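Local coordinates for uncharacterized conserved protein (Thermotoga maritima, PDB 2ZBV), which binds adenosine and probably acts on S-adenosyl-L-methionine, as a SAM hydrolase or SAM-dependent halogenase (adenosyl-chloride synthase), at residues 66-71 / 130-135; 15-20 / 124-129; 76-81 / 94-99. All coordinates share one frame; numbering follows the deposited sequence.

Contact 1 of 3, residues 66-71 / 130-135; sequences VVDYGV and DIFAPV. With ADN (adenosine), chain D.
Val66 and Phe132, whose CA atoms lie 7.8 Å apart, mark the place where the C-terminal end of strand 62-66 faces helix 127-140 in the alpha/beta N-terminal domain. Beyond the strand the chain enters a type I beta turn from Asp68 to Val71, which shapes the loop along adenosine; it is an example of a ligand held where a parallel strand of the sheet runs out. Val66 CG2 lies anti to its own carbonyl carbon, which directs this methyl obliquely at the aromatic ring, 3.9 Å from Phe132 CD2. Asp68 reaches the same ring differently. Its OD2 sits in the ring plane at the edge, 3.7 Å from Phe132 CE2, with the carboxylate turned 72° from the ring. A carboxylate oxygen at a C-H edge is probably mildly favourable, although the strong partner of OD2 is Arg75, in a salt bridge. Val89 and Pro91 of strand 87-91 pack on Phe132 as well, and all three touching residues are buried. The backbone of Asp68 meanwhile serves the ligand: its N donates to adenosine O3' over 2.8 Å, nearly straight at 167°.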
ATOM      1  N   VAL A  66      14.521   7.881   0.515  1.00 15.92           N
ATOM      2  CA  VAL A  66      14.341   8.943   1.482  1.00 15.90           C
ATOM      3  C   VAL A  66      13.864   8.532   2.875  1.00 16.35           C
ATOM      4  O   VAL A  66      12.663   8.434   3.141  1.00 16.93           O
ATOM      5  CB  VAL A  66      13.377  10.033   0.934  1.00 16.93           C
ATOM      6  CG1 VAL A  66      13.367  11.240   1.867  1.00 18.07           C
ATOM      7  CG2 VAL A  66      13.811  10.465  -0.465  1.00 16.18           C
ATOM      8  N   VAL A  67      14.838   8.280   3.743  1.00 16.88           N
ATOM      9  CA  VAL A  67      14.633   7.973   5.165  1.00 17.85           C
ATOM     10  C   VAL A  67      15.606   9.051   5.617  1.00 19.63           C
ATOM     11  O   VAL A  67      16.822   8.842   5.677  1.00 20.41           O
ATOM     12  CB  VAL A  67      15.131   6.574   5.535  1.00 17.25           C
ATOM     13  CG1 VAL A  67      14.896   6.320   7.025  1.00 18.85           C
ATOM     14  CG2 VAL A  67      14.393   5.533   4.702  1.00 19.88           C
ATOM     15  N   ASP A  68      15.051  10.214   5.924  1.00 19.67           N
ATOM     16  CA  ASP A  68      15.860  11.388   6.200  1.00 19.44           C
ATOM     17  C   ASP A  68      15.518  12.181   7.467  1.00 19.59           C
ATOM     18  O   ASP A  68      14.976  13.278   7.393  1.00 19.94           O
ATOM     19  CB  ASP A  68      15.723  12.245   4.931  1.00 18.73           C
ATOM     20  CG  ASP A  68      16.642  13.428   4.890  1.00 18.80           C
ATOM     21  OD1 ASP A  68      17.668  13.439   5.605  1.00 19.67           O
ATOM     22  OD2 ASP A  68      16.328  14.341   4.096  1.00 18.18           O
ATOM     23  N   TYR A  69      15.860  11.641   8.633  1.00 20.74           N
ATOM     24  CA  TYR A  69      15.560  12.331   9.892  1.00 20.51           C
ATOM     25  C   TYR A  69      16.302  13.661  10.011  1.00 19.97           C
ATOM     26  O   TYR A  69      15.878  14.549  10.750  1.00 19.84           O
ATOM     27  CB  TYR A  69      15.920  11.433  11.083  1.00 20.93           C
ATOM     28  CG  TYR A  69      17.383  11.030  11.113  1.00 23.72           C
ATOM     29  CD1 TYR A  69      18.341  11.840  11.721  1.00 26.49           C
ATOM     30  CD2 TYR A  69      17.809   9.854  10.498  1.00 23.74           C
ATOM     31  CE1 TYR A  69      19.696  11.489  11.714  1.00 25.98           C
ATOM     32  CE2 TYR A  69      19.153   9.494  10.480  1.00 28.10           C
ATOM     33  CZ  TYR A  69      20.091  10.314  11.087  1.00 29.60           C
ATOM     34  OH  TYR A  69      21.421   9.964  11.041  1.00 32.29           O
ATOM     35  N   GLY A  70      17.409  13.801   9.284  1.00 21.14           N
ATOM     36  CA  GLY A  70      18.188  15.031   9.348  1.00 17.98           C
ATOM     37  C   GLY A  70      17.803  16.032   8.276  1.00 19.68           C
ATOM     38  O   GLY A  70      18.554  16.964   7.975  1.00 18.46           O
ATOM     39  N   VAL A  71      16.622  15.841   7.698  1.00 19.63           N
ATOM     40  CA  VAL A  71      16.140  16.729   6.657  1.00 18.81           C
ATOM     41  C   VAL A  71      16.203  18.181   7.153  1.00 21.46           C
ATOM     42  O   VAL A  71      15.803  18.483   8.278  1.00 20.20           O
ATOM     43  CB  VAL A  71      14.685  16.363   6.253  1.00 20.91           C
ATOM     44  CG1 VAL A  71      13.732  16.592   7.439  1.00 17.65           C
ATOM     45  CG2 VAL A  71      14.254  17.170   5.038  1.00 16.40           C
ATOM     46  N   ASP A 130      10.753  18.187  -2.691  1.00 19.16           N
ATOM     47  CA  ASP A 130      11.341  19.362  -3.317  1.00 22.19           C
ATOM     48  C   ASP A 130      12.713  19.239  -3.947  1.00 21.48           C
ATOM     49  O   ASP A 130      13.061  20.043  -4.815  1.00 19.60           O
ATOM     50  CB  ASP A 130      11.361  20.513  -2.309  1.00 21.62           C
ATOM     51  CG  ASP A 130       9.986  20.812  -1.749  1.00 23.69           C
ATOM     52  OD1 ASP A 130       8.994  20.563  -2.468  1.00 24.36           O
ATOM     53  OD2 ASP A 130       9.897  21.304  -0.601  1.00 21.63           O
ATOM     54  N   ILE A 131      13.482  18.243  -3.524  1.00 20.89           N
ATOM     55  CA  ILE A 131      14.831  18.062  -4.043  1.00 20.95           C
ATOM     56  C   ILE A 131      15.141  16.662  -4.577  1.00 22.57           C
ATOM     57  O   ILE A 131      15.584  16.512  -5.716  1.00 20.28           O
ATOM     58  CB  ILE A 131      15.876  18.402  -2.960  1.00 21.35           C
ATOM     59  CG1 ILE A 131      15.678  19.844  -2.469  1.00 24.34           C
ATOM     60  CG2 ILE A 131      17.288  18.195  -3.517  1.00 21.93           C
ATOM     61  CD1 ILE A 131      16.674  20.280  -1.381  1.00 23.14           C
ATOM     62  N   PHE A 132      14.915  15.642  -3.753  1.00 20.91           N
ATOM     63  CA  PHE A 132      15.214  14.267  -4.151  1.00 18.86           C
ATOM     64  C   PHE A 132      14.381  13.709  -5.292  1.00 19.53           C
ATOM     65  O   PHE A 132      14.933  13.187  -6.264  1.00 18.78           O
ATOM     66  CB  PHE A 132      15.105  13.329  -2.942  1.00 18.45           C
ATOM     67  CG  PHE A 132      16.125  13.600  -1.873  1.00 20.54           C
ATOM     68  CD1 PHE A 132      17.485  13.593  -2.175  1.00 18.76           C
ATOM     69  CD2 PHE A 132      15.729  13.855  -0.563  1.00 20.90           C
ATOM     70  CE1 PHE A 132      18.436  13.838  -1.191  1.00 19.98           C
ATOM     71  CE2 PHE A 132      16.672  14.103   0.436  1.00 21.84           C
ATOM     72  CZ  PHE A 132      18.026  14.093   0.124  1.00 22.88           C
ATOM     73  N   ALA A 133      13.058  13.809  -5.179  1.00 17.89           N
ATOM     74  CA  ALA A 133      12.187  13.275  -6.218  1.00 18.17           C
ATOM     75  C   ALA A 133      12.453  13.905  -7.583  1.00 20.02           C
ATOM     76  O   ALA A 133      12.667  13.197  -8.561  1.00 20.68           O
ATOM     77  CB  ALA A 133      10.712  13.449  -5.824  1.00 14.94           C
ATOM     78  N   PRO A 134      12.448  15.245  -7.671  1.00 19.88           N
ATOM     79  CA  PRO A 134      12.703  15.841  -8.987  1.00 20.03           C
ATOM     80  C   PRO A 134      14.076  15.486  -9.557  1.00 21.11           C
ATOM     81  O   PRO A 134      14.221  15.285 -10.767  1.00 21.95           O
ATOM     82  CB  PRO A 134      12.511  17.342  -8.734  1.00 21.48           C
ATOM     83  CG  PRO A 134      12.784  17.501  -7.255  1.00 21.89           C
ATOM     84  CD  PRO A 134      12.116  16.279  -6.675  1.00 20.41           C
ATOM     85  N   VAL A 135      15.082  15.399  -8.693  1.00 19.22           N
ATOM     86  CA  VAL A 135      16.416  15.037  -9.148  1.00 20.08           C
ATOM     87  C   VAL A 135      16.402  13.622  -9.733  1.00 21.90           C
ATOM     88  O   VAL A 135      16.958  13.378 -10.813  1.00 21.59           O
ATOM     89  CB  VAL A 135      17.439  15.133  -7.998  1.00 20.11           C
ATOM     90  CG1 VAL A 135      18.722  14.398  -8.360  1.00 18.08           C
ATOM     91  CG2 VAL A 135      17.753  16.605  -7.725  1.00 21.01           C
TER
HETATM   92  O5' ADN D 501      11.354  14.832   4.640  1.00 22.12           O
HETATM   93  C5' ADN D 501      10.961  13.471   4.852  1.00 20.69           C
HETATM   94  C4' ADN D 501      11.696  12.914   6.068  1.00 19.81           C
HETATM   95  O4' ADN D 501      11.361  13.635   7.293  1.00 17.73           O
HETATM   96  C3' ADN D 501      11.354  11.432   6.352  1.00 16.55           C
HETATM   97  O3' ADN D 501      12.255  10.564   5.668  1.00 19.93           O
HETATM   98  C2' ADN D 501      11.451  11.342   7.892  1.00 19.19           C
HETATM   99  O2' ADN D 501      12.464  10.425   8.305  1.00 17.99           O
HETATM  100  C1' ADN D 501      11.749  12.761   8.372  1.00 17.27           C
HETATM  101  N9  ADN D 501      10.969  13.056   9.586  1.00 20.47           N
HETATM  102  C8  ADN D 501       9.598  13.194   9.660  1.00 19.77           C
HETATM  103  N7  ADN D 501       9.233  13.445  10.879  1.00 18.41           N
HETATM  104  C5  ADN D 501      10.327  13.487  11.671  1.00 19.57           C
HETATM  105  C6  ADN D 501      10.552  13.712  13.058  1.00 19.16           C
HETATM  106  N6  ADN D 501       9.489  13.961  13.916  1.00 16.63           N
HETATM  107  N1  ADN D 501      11.823  13.677  13.517  1.00 20.32           N
HETATM  108  C2  ADN D 501      12.870  13.438  12.701  1.00 20.88           C
HETATM  109  N3  ADN D 501      12.700  13.223  11.393  1.00 18.01           N
HETATM  110  C4  ADN D 501      11.464  13.238  10.846  1.00 18.01           C

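Contact 2 of 3, residues 15-20 / 124-129; sequences VGVAKA and FTFHGR. With ADN (adenosine), chain D.
Phe126 meets Val17 through the far end of its ring, and the ring atoms on the way to it meet the ligand, an arginine and finally the valine. At CB the side chain turns so that CG is anti to the backbone N (chi1 -162°), which carries the ring toward helix 14-25. On one flank CD1 lies 3.9 Å from adenosine O5', in an oblique approach. On the other, CD2 lies 3.8 Å above the plane of the Arg129 guanidinium, displaced toward its rim. Over the centre of the Phe126 ring itself stands Arg129 CB, 3.4 Å above the plane, so that one arginine touches the phenylalanine at both its root and its charged end. This is the start of helix 127-140: Phe126 occupies the N-cap position, and its carbonyl O accepts from Arg129 N. The helix start lies beside helix 14-25, a neighbouring helix of the alpha/beta domain, and beside the ligand. Immediately before the cap, Thr125 O receives the adenosine O5' hydroxyl at 2.7 Å. Trp8, another adenosine-binding residue, adds an edge-to-face ring contact to Phe126. At the tip, Val17 CG2 lies close to the ring plane at its edge, 3.7 Å from Phe126 CE2 and 4.0 Å from Phe126 CZ. The same methyl also comes within 4.4 Å of Arg129 CD. Beyond that carbon the guanidinium is gripped from two chains: NE and NH2 bond within their own chain, while NH1 forms a salt bridge with Asp56 and a hydrogen bond with Ser234 O, both of the second subunit.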
ATOM      1  N   VAL A  15       3.705  10.186  -0.120  1.00 15.69           N
ATOM      2  CA  VAL A  15       4.163   9.392  -1.245  1.00 15.76           C
ATOM      3  C   VAL A  15       3.505   9.869  -2.536  1.00 16.11           C
ATOM      4  O   VAL A  15       4.178  10.060  -3.546  1.00 17.31           O
ATOM      5  CB  VAL A  15       3.864   7.899  -1.028  1.00 15.54           C
ATOM      6  CG1 VAL A  15       4.083   7.133  -2.320  1.00 13.80           C
ATOM      7  CG2 VAL A  15       4.778   7.357   0.072  1.00 13.58           C
ATOM      8  N   GLY A  16       2.193  10.079  -2.489  1.00 15.60           N
ATOM      9  CA  GLY A  16       1.478  10.533  -3.671  1.00 16.14           C
ATOM     10  C   GLY A  16       1.949  11.868  -4.232  1.00 17.97           C
ATOM     11  O   GLY A  16       2.053  12.016  -5.450  1.00 16.50           O
ATOM     12  N   VAL A  17       2.233  12.847  -3.372  1.00 18.07           N
ATOM     13  CA  VAL A  17       2.675  14.149  -3.881  1.00 18.15           C
ATOM     14  C   VAL A  17       4.049  14.068  -4.530  1.00 17.18           C
ATOM     15  O   VAL A  17       4.318  14.778  -5.488  1.00 16.38           O
ATOM     16  CB  VAL A  17       2.681  15.249  -2.779  1.00 19.43           C
ATOM     17  CG1 VAL A  17       1.265  15.507  -2.305  1.00 17.24           C
ATOM     18  CG2 VAL A  17       3.551  14.839  -1.612  1.00 21.42           C
ATOM     19  N   ALA A  18       4.915  13.203  -4.003  1.00 17.63           N
ATOM     20  CA  ALA A  18       6.243  13.018  -4.572  1.00 18.44           C
ATOM     21  C   ALA A  18       6.100  12.380  -5.950  1.00 18.67           C
ATOM     22  O   ALA A  18       6.843  12.711  -6.878  1.00 18.71           O
ATOM     23  CB  ALA A  18       7.090  12.126  -3.682  1.00 21.24           C
ATOM     24  N   LYS A  19       5.145  11.469  -6.087  1.00 16.98           N
ATOM     25  CA  LYS A  19       4.920  10.809  -7.373  1.00 20.18           C
ATOM     26  C   LYS A  19       4.373  11.816  -8.378  1.00 20.82           C
ATOM     27  O   LYS A  19       4.714  11.777  -9.566  1.00 20.53           O
ATOM     28  CB  LYS A  19       3.943   9.642  -7.215  1.00 19.66           C
ATOM     29  CG  LYS A  19       4.550   8.421  -6.532  1.00 21.35           C
ATOM     30  CD  LYS A  19       3.591   7.246  -6.583  1.00 21.16           C
ATOM     31  CE  LYS A  19       4.199   6.001  -5.951  1.00 25.01           C
ATOM     32  NZ  LYS A  19       3.216   4.878  -5.955  1.00 21.40           N
ATOM     33  N   ALA A  20       3.523  12.718  -7.893  1.00 19.63           N
ATOM     34  CA  ALA A  20       2.941  13.751  -8.743  1.00 21.72           C
ATOM     35  C   ALA A  20       4.058  14.639  -9.277  1.00 21.61           C
ATOM     36  O   ALA A  20       4.068  14.990 -10.455  1.00 23.89           O
ATOM     37  CB  ALA A  20       1.937  14.581  -7.956  1.00 21.25           C
ATOM     38  N   PHE A 124      11.590  23.180   4.480  1.00 27.07           N
ATOM     39  CA  PHE A 124      12.673  22.802   5.375  1.00 27.52           C
ATOM     40  C   PHE A 124      12.653  21.330   5.749  1.00 27.68           C
ATOM     41  O   PHE A 124      13.699  20.746   6.009  1.00 28.38           O
ATOM     42  CB  PHE A 124      12.621  23.611   6.676  1.00 29.89           C
ATOM     43  CG  PHE A 124      12.677  25.094   6.475  1.00 32.01           C
ATOM     44  CD1 PHE A 124      13.709  25.672   5.741  1.00 32.61           C
ATOM     45  CD2 PHE A 124      11.704  25.918   7.032  1.00 32.03           C
ATOM     46  CE1 PHE A 124      13.769  27.053   5.565  1.00 35.32           C
ATOM     47  CE2 PHE A 124      11.751  27.302   6.864  1.00 33.46           C
ATOM     48  CZ  PHE A 124      12.785  27.872   6.130  1.00 34.87           C
ATOM     49  N   THR A 125      11.470  20.726   5.774  1.00 25.04           N
ATOM     50  CA  THR A 125      11.374  19.337   6.198  1.00 25.45           C
ATOM     51  C   THR A 125      10.845  18.297   5.206  1.00 23.73           C
ATOM     52  O   THR A 125      10.491  17.191   5.611  1.00 23.36           O
ATOM     53  CB  THR A 125      10.547  19.248   7.503  1.00 26.48           C
ATOM     54  OG1 THR A 125       9.233  19.768   7.278  1.00 27.79           O
ATOM     55  CG2 THR A 125      11.215  20.070   8.611  1.00 29.54           C
ATOM     56  N   PHE A 126      10.789  18.633   3.920  1.00 22.11           N
ATOM     57  CA  PHE A 126      10.317  17.670   2.922  1.00 21.03           C
ATOM     58  C   PHE A 126      11.165  17.726   1.648  1.00 20.36           C
ATOM     59  O   PHE A 126      10.646  17.929   0.550  1.00 20.82           O
ATOM     60  CB  PHE A 126       8.840  17.917   2.585  1.00 20.03           C
ATOM     61  CG  PHE A 126       8.152  16.741   1.916  1.00 18.34           C
ATOM     62  CD1 PHE A 126       8.767  15.491   1.843  1.00 20.21           C
ATOM     63  CD2 PHE A 126       6.878  16.884   1.379  1.00 20.10           C
ATOM     64  CE1 PHE A 126       8.119  14.398   1.243  1.00 20.60           C
ATOM     65  CE2 PHE A 126       6.218  15.803   0.778  1.00 20.58           C
ATOM     66  CZ  PHE A 126       6.844  14.557   0.711  1.00 20.12           C
ATOM     67  N   HIS A 127      12.474  17.551   1.803  1.00 20.59           N
ATOM     68  CA  HIS A 127      13.379  17.566   0.662  1.00 20.45           C
ATOM     69  C   HIS A 127      13.038  16.392  -0.259  1.00 21.15           C
ATOM     70  O   HIS A 127      13.342  16.417  -1.450  1.00 21.74           O
ATOM     71  CB  HIS A 127      14.833  17.477   1.132  1.00 22.58           C
ATOM     72  CG  HIS A 127      15.348  18.740   1.755  1.00 22.85           C
ATOM     73  ND1 HIS A 127      14.554  19.847   1.966  1.00 24.55           N
ATOM     74  CD2 HIS A 127      16.577  19.066   2.225  1.00 22.95           C
ATOM     75  CE1 HIS A 127      15.269  20.801   2.538  1.00 22.08           C
ATOM     76  NE2 HIS A 127      16.500  20.352   2.707  1.00 22.56           N
ATOM     77  N   GLY A 128      12.391  15.368   0.296  1.00 20.86           N
ATOM     78  CA  GLY A 128      12.001  14.228  -0.513  1.00 18.99           C
ATOM     79  C   GLY A 128      11.172  14.662  -1.714  1.00 19.85           C
ATOM     80  O   GLY A 128      11.323  14.123  -2.812  1.00 20.22           O
ATOM     81  N   ARG A 129      10.293  15.639  -1.511  1.00 19.39           N
ATOM     82  CA  ARG A 129       9.437  16.151  -2.589  1.00 20.49           C
ATOM     83  C   ARG A 129      10.083  17.279  -3.397  1.00 21.30           C
ATOM     84  O   ARG A 129       9.976  17.321  -4.626  1.00 18.87           O
ATOM     85  CB  ARG A 129       8.117  16.696  -2.016  1.00 18.64           C
ATOM     86  CG  ARG A 129       7.243  17.442  -3.037  1.00 19.89           C
ATOM     87  CD  ARG A 129       6.159  18.294  -2.361  1.00 20.61           C
ATOM     88  NE  ARG A 129       6.732  19.421  -1.624  1.00 19.90           N
ATOM     89  CZ  ARG A 129       6.081  20.141  -0.714  1.00 24.32           C
ATOM     90  NH1 ARG A 129       4.816  19.863  -0.415  1.00 21.22           N
ATOM     91  NH2 ARG A 129       6.702  21.137  -0.090  1.00 22.09           N
TER
HETATM   92  O5' ADN D 501      11.354  14.832   4.640  1.00 22.12           O
HETATM   93  C5' ADN D 501      10.961  13.471   4.852  1.00 20.69           C
HETATM   94  C4' ADN D 501      11.696  12.914   6.068  1.00 19.81           C
HETATM   95  O4' ADN D 501      11.361  13.635   7.293  1.00 17.73           O
HETATM   96  C3' ADN D 501      11.354  11.432   6.352  1.00 16.55           C
HETATM   97  O3' ADN D 501      12.255  10.564   5.668  1.00 19.93           O
HETATM   98  C2' ADN D 501      11.451  11.342   7.892  1.00 19.19           C
HETATM   99  O2' ADN D 501      12.464  10.425   8.305  1.00 17.99           O
HETATM  100  C1' ADN D 501      11.749  12.761   8.372  1.00 17.27           C
HETATM  101  N9  ADN D 501      10.969  13.056   9.586  1.00 20.47           N
HETATM  102  C8  ADN D 501       9.598  13.194   9.660  1.00 19.77           C
HETATM  103  N7  ADN D 501       9.233  13.445  10.879  1.00 18.41           N
HETATM  104  C5  ADN D 501      10.327  13.487  11.671  1.00 19.57           C
HETATM  105  C6  ADN D 501      10.552  13.712  13.058  1.00 19.16           C
HETATM  106  N6  ADN D 501       9.489  13.961  13.916  1.00 16.63           N
HETATM  107  N1  ADN D 501      11.823  13.677  13.517  1.00 20.32           N
HETATM  108  C2  ADN D 501      12.870  13.438  12.701  1.00 20.88           C
HETATM  109  N3  ADN D 501      12.700  13.223  11.393  1.00 18.01           N
HETATM  110  C4  ADN D 501      11.464  13.238  10.846  1.00 18.01           C

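Contact 3 of 3, residues 76-81 / 94-99; sequences KAIVMK and GVLTVV
Leu96 sends its CD1 methyl between Ile78 and Met80, two residues whose side chains leave strand 77-82 on the same side. The leucine is fully extended beyond CB: CG stands anti to the carbonyl carbon and CD1 anti to CA (chi2 -178°), which extends the methyl toward the strand. It comes within 3.9 Å of Met80 CB, at the base of that side chain, and within 4.2 Å of Ile78 CD1, where the two chains meet tip to tip. Ile78 reaches this position with CG1 lodged between the backbone N and carbonyl carbon (chi1 62°) and CD1 extended beyond it. Met80, modelled as selenomethionine, runs straight through its first two torsions and then bends at the third (chi3 -86°). SE and the terminal CE lie alongside the leucine, each about 4.3 Å from Leu96 CB.

Topologically, this is the packing of a helix start against a beta hairpin. Strand 77-82 pairs antiparallel with strand 87-91, and the chain then makes a type I turn from Gly94 to Thr97 into helix 97-103, with Leu96 at the N-cap position. Gly94 O closes the turn as a double acceptor, bonded to Thr97 N at 3.0 Å and to Thr97 OG1 at 2.6 Å; the same hydroxyl is also hydrogen-bonded to Leu158 N. Phe88 of the second hairpin strand and Leu50 of helix 43-54 pack on Leu96 as well. No hydrogen bond joins strand 77-82 to this turn across the contact, and the touching atoms are apolar, carbon and the selenium of Met80, which implies that the attachment rests on burial and shape: the polar bonds define the turn, while side-chain packing without hydrogen bonds joins it to the strand.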
ATOM      1  N   LYS A  76      24.436  16.498   3.932  1.00 23.10           N
ATOM      2  CA  LYS A  76      24.461  16.626   2.480  1.00 22.86           C
ATOM      3  C   LYS A  76      23.408  15.788   1.767  1.00 21.78           C
ATOM      4  O   LYS A  76      23.019  14.720   2.238  1.00 21.75           O
ATOM      5  CB  LYS A  76      25.847  16.234   1.945  1.00 25.82           C
ATOM      6  CG  LYS A  76      27.001  17.142   2.412  1.00 30.14           C
ATOM      7  CD  LYS A  76      28.343  16.605   1.908  1.00 33.99           C
ATOM      8  CE  LYS A  76      29.536  17.381   2.472  1.00 36.14           C
ATOM      9  NZ  LYS A  76      29.634  18.768   1.932  1.00 37.01           N
ATOM     10  N   ALA A  77      22.954  16.299   0.630  1.00 21.78           N
ATOM     11  CA  ALA A  77      21.993  15.619  -0.224  1.00 22.87           C
ATOM     12  C   ALA A  77      22.913  15.115  -1.334  1.00 23.92           C
ATOM     13  O   ALA A  77      23.671  15.899  -1.908  1.00 23.96           O
ATOM     14  CB  ALA A  77      20.985  16.612  -0.775  1.00 21.93           C
ATOM     15  N   ILE A  78      22.860  13.823  -1.635  1.00 23.27           N
ATOM     16  CA  ILE A  78      23.767  13.264  -2.633  1.00 22.40           C
ATOM     17  C   ILE A  78      23.150  12.324  -3.660  1.00 23.32           C
ATOM     18  O   ILE A  78      21.992  11.916  -3.549  1.00 21.83           O
ATOM     19  CB  ILE A  78      24.908  12.465  -1.943  1.00 21.63           C
ATOM     20  CG1 ILE A  78      24.309  11.285  -1.168  1.00 19.77           C
ATOM     21  CG2 ILE A  78      25.683  13.350  -0.978  1.00 21.69           C
ATOM     22  CD1 ILE A  78      25.347  10.324  -0.610  1.00 20.36           C
ATOM     23  N   VAL A  79      23.954  11.999  -4.672  1.00 23.10           N
ATOM     24  CA  VAL A  79      23.576  11.061  -5.728  1.00 23.19           C
ATOM     25  C   VAL A  79      24.813  10.185  -5.909  1.00 24.26           C
ATOM     26  O   VAL A  79      25.901  10.686  -6.203  1.00 22.46           O
ATOM     27  CB  VAL A  79      23.254  11.747  -7.081  1.00 24.11           C
ATOM     28  CG1 VAL A  79      23.002  10.682  -8.134  1.00 21.15           C
ATOM     29  CG2 VAL A  79      22.027  12.639  -6.958  1.00 19.44           C
HETATM   30  N   MSE A  80      24.645   8.880  -5.715  1.00 23.04           N
HETATM   31  CA  MSE A  80      25.753   7.938  -5.830  1.00 24.55           C
HETATM   32  C   MSE A  80      25.584   7.023  -7.034  1.00 26.81           C
HETATM   33  O   MSE A  80      24.462   6.653  -7.405  1.00 25.85           O
HETATM   34  CB  MSE A  80      25.857   7.092  -4.549  1.00 24.85           C
HETATM   35  CG  MSE A  80      26.968   6.033  -4.551  1.00 27.62           C
HETATM   36 SE   MSE A  80      26.813   4.741  -3.117  1.00 33.01          SE
HETATM   37  CE  MSE A  80      27.744   5.699  -1.751  1.00 28.30           C
ATOM     38  N   LYS A  81      26.707   6.689  -7.661  1.00 26.52           N
ATOM     39  CA  LYS A  81      26.706   5.781  -8.799  1.00 26.98           C
ATOM     40  C   LYS A  81      27.556   4.601  -8.361  1.00 26.29           C
ATOM     41  O   LYS A  81      28.713   4.767  -7.964  1.00 27.64           O
ATOM     42  CB  LYS A  81      27.324   6.430 -10.036  1.00 29.76           C
ATOM     43  CG  LYS A  81      27.289   5.539 -11.272  1.00 31.02           C
ATOM     44  CD  LYS A  81      28.095   6.142 -12.416  1.00 34.99           C
ATOM     45  CE  LYS A  81      28.205   5.179 -13.591  1.00 35.12           C
ATOM     46  NZ  LYS A  81      29.192   5.665 -14.613  1.00 37.58           N
ATOM     47  N   GLY A  94      24.080   7.575   5.617  1.00 20.65           N
ATOM     48  CA  GLY A  94      24.427   6.177   5.791  1.00 18.63           C
ATOM     49  C   GLY A  94      23.446   5.179   5.194  1.00 20.54           C
ATOM     50  O   GLY A  94      23.724   3.981   5.186  1.00 19.35           O
ATOM     51  N   VAL A  95      22.303   5.646   4.692  1.00 19.58           N
ATOM     52  CA  VAL A  95      21.330   4.725   4.107  1.00 20.14           C
ATOM     53  C   VAL A  95      21.899   3.959   2.897  1.00 21.80           C
ATOM     54  O   VAL A  95      21.478   2.835   2.608  1.00 20.19           O
ATOM     55  CB  VAL A  95      20.002   5.457   3.720  1.00 19.88           C
ATOM     56  CG1 VAL A  95      20.219   6.431   2.547  1.00 17.88           C
ATOM     57  CG2 VAL A  95      18.933   4.424   3.377  1.00 19.61           C
ATOM     58  N   LEU A  96      22.879   4.548   2.211  1.00 23.40           N
ATOM     59  CA  LEU A  96      23.491   3.897   1.047  1.00 22.49           C
ATOM     60  C   LEU A  96      24.705   3.049   1.411  1.00 23.32           C
ATOM     61  O   LEU A  96      25.448   2.613   0.529  1.00 23.72           O
ATOM     62  CB  LEU A  96      23.911   4.942   0.006  1.00 21.86           C
ATOM     63  CG  LEU A  96      22.791   5.823  -0.557  1.00 21.81           C
ATOM     64  CD1 LEU A  96      23.355   6.769  -1.612  1.00 22.52           C
ATOM     65  CD2 LEU A  96      21.690   4.939  -1.145  1.00 19.97           C
ATOM     66  N   THR A  97      24.894   2.807   2.705  1.00 23.42           N
ATOM     67  CA  THR A  97      26.028   2.026   3.189  1.00 24.54           C
ATOM     68  C   THR A  97      26.184   0.639   2.566  1.00 25.67           C
ATOM     69  O   THR A  97      27.276   0.283   2.105  1.00 24.66           O
ATOM     70  CB  THR A  97      25.969   1.847   4.721  1.00 26.33           C
ATOM     71  OG1 THR A  97      26.191   3.106   5.360  1.00 28.27           O
ATOM     72  CG2 THR A  97      27.027   0.860   5.194  1.00 28.03           C
ATOM     73  N   VAL A  98      25.104  -0.142   2.548  1.00 23.56           N
ATOM     74  CA  VAL A  98      25.171  -1.497   2.011  1.00 21.36           C
ATOM     75  C   VAL A  98      25.416  -1.569   0.501  1.00 21.70           C
ATOM     76  O   VAL A  98      26.281  -2.323   0.059  1.00 18.86           O
ATOM     77  CB  VAL A  98      23.905  -2.317   2.384  1.00 23.08           C
ATOM     78  CG1 VAL A  98      24.119  -3.793   2.031  1.00 19.87           C
ATOM     79  CG2 VAL A  98      23.608  -2.179   3.886  1.00 20.82           C
ATOM     80  N   VAL A  99      24.677  -0.804  -0.300  1.00 19.90           N
ATOM     81  CA  VAL A  99      24.911  -0.852  -1.745  1.00 20.93           C
ATOM     82  C   VAL A  99      26.332  -0.389  -2.073  1.00 22.00           C
ATOM     83  O   VAL A  99      26.984  -0.950  -2.955  1.00 21.06           O
ATOM     84  CB  VAL A  99      23.916   0.022  -2.539  1.00 19.52           C
ATOM     85  CG1 VAL A  99      22.543  -0.632  -2.545  1.00 22.75           C
ATOM     86  CG2 VAL A  99      23.856   1.435  -1.945  1.00 21.02           C
TER

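All three contacts are buried, yet they differ with their distance from the ligand. Contacts 1 and 2 share helix 127-140, both touch adenosine and both reach the second subunit, so their apolar pairs stand next to backbone bonds to the sugar hydroxyls and next to charged groups. Contact 3 lies closer to the centre of the chain, touches no other subunit and is wholly apolar across its interface. It meets contact 1 where Phe132 packs on Ala77 and Val135 on Val79, which connects the ligand-side helix to the hairpin. Contacts 2 and 3 do not touch; their centres are about 18 Å apart, with contact 1 bridging them.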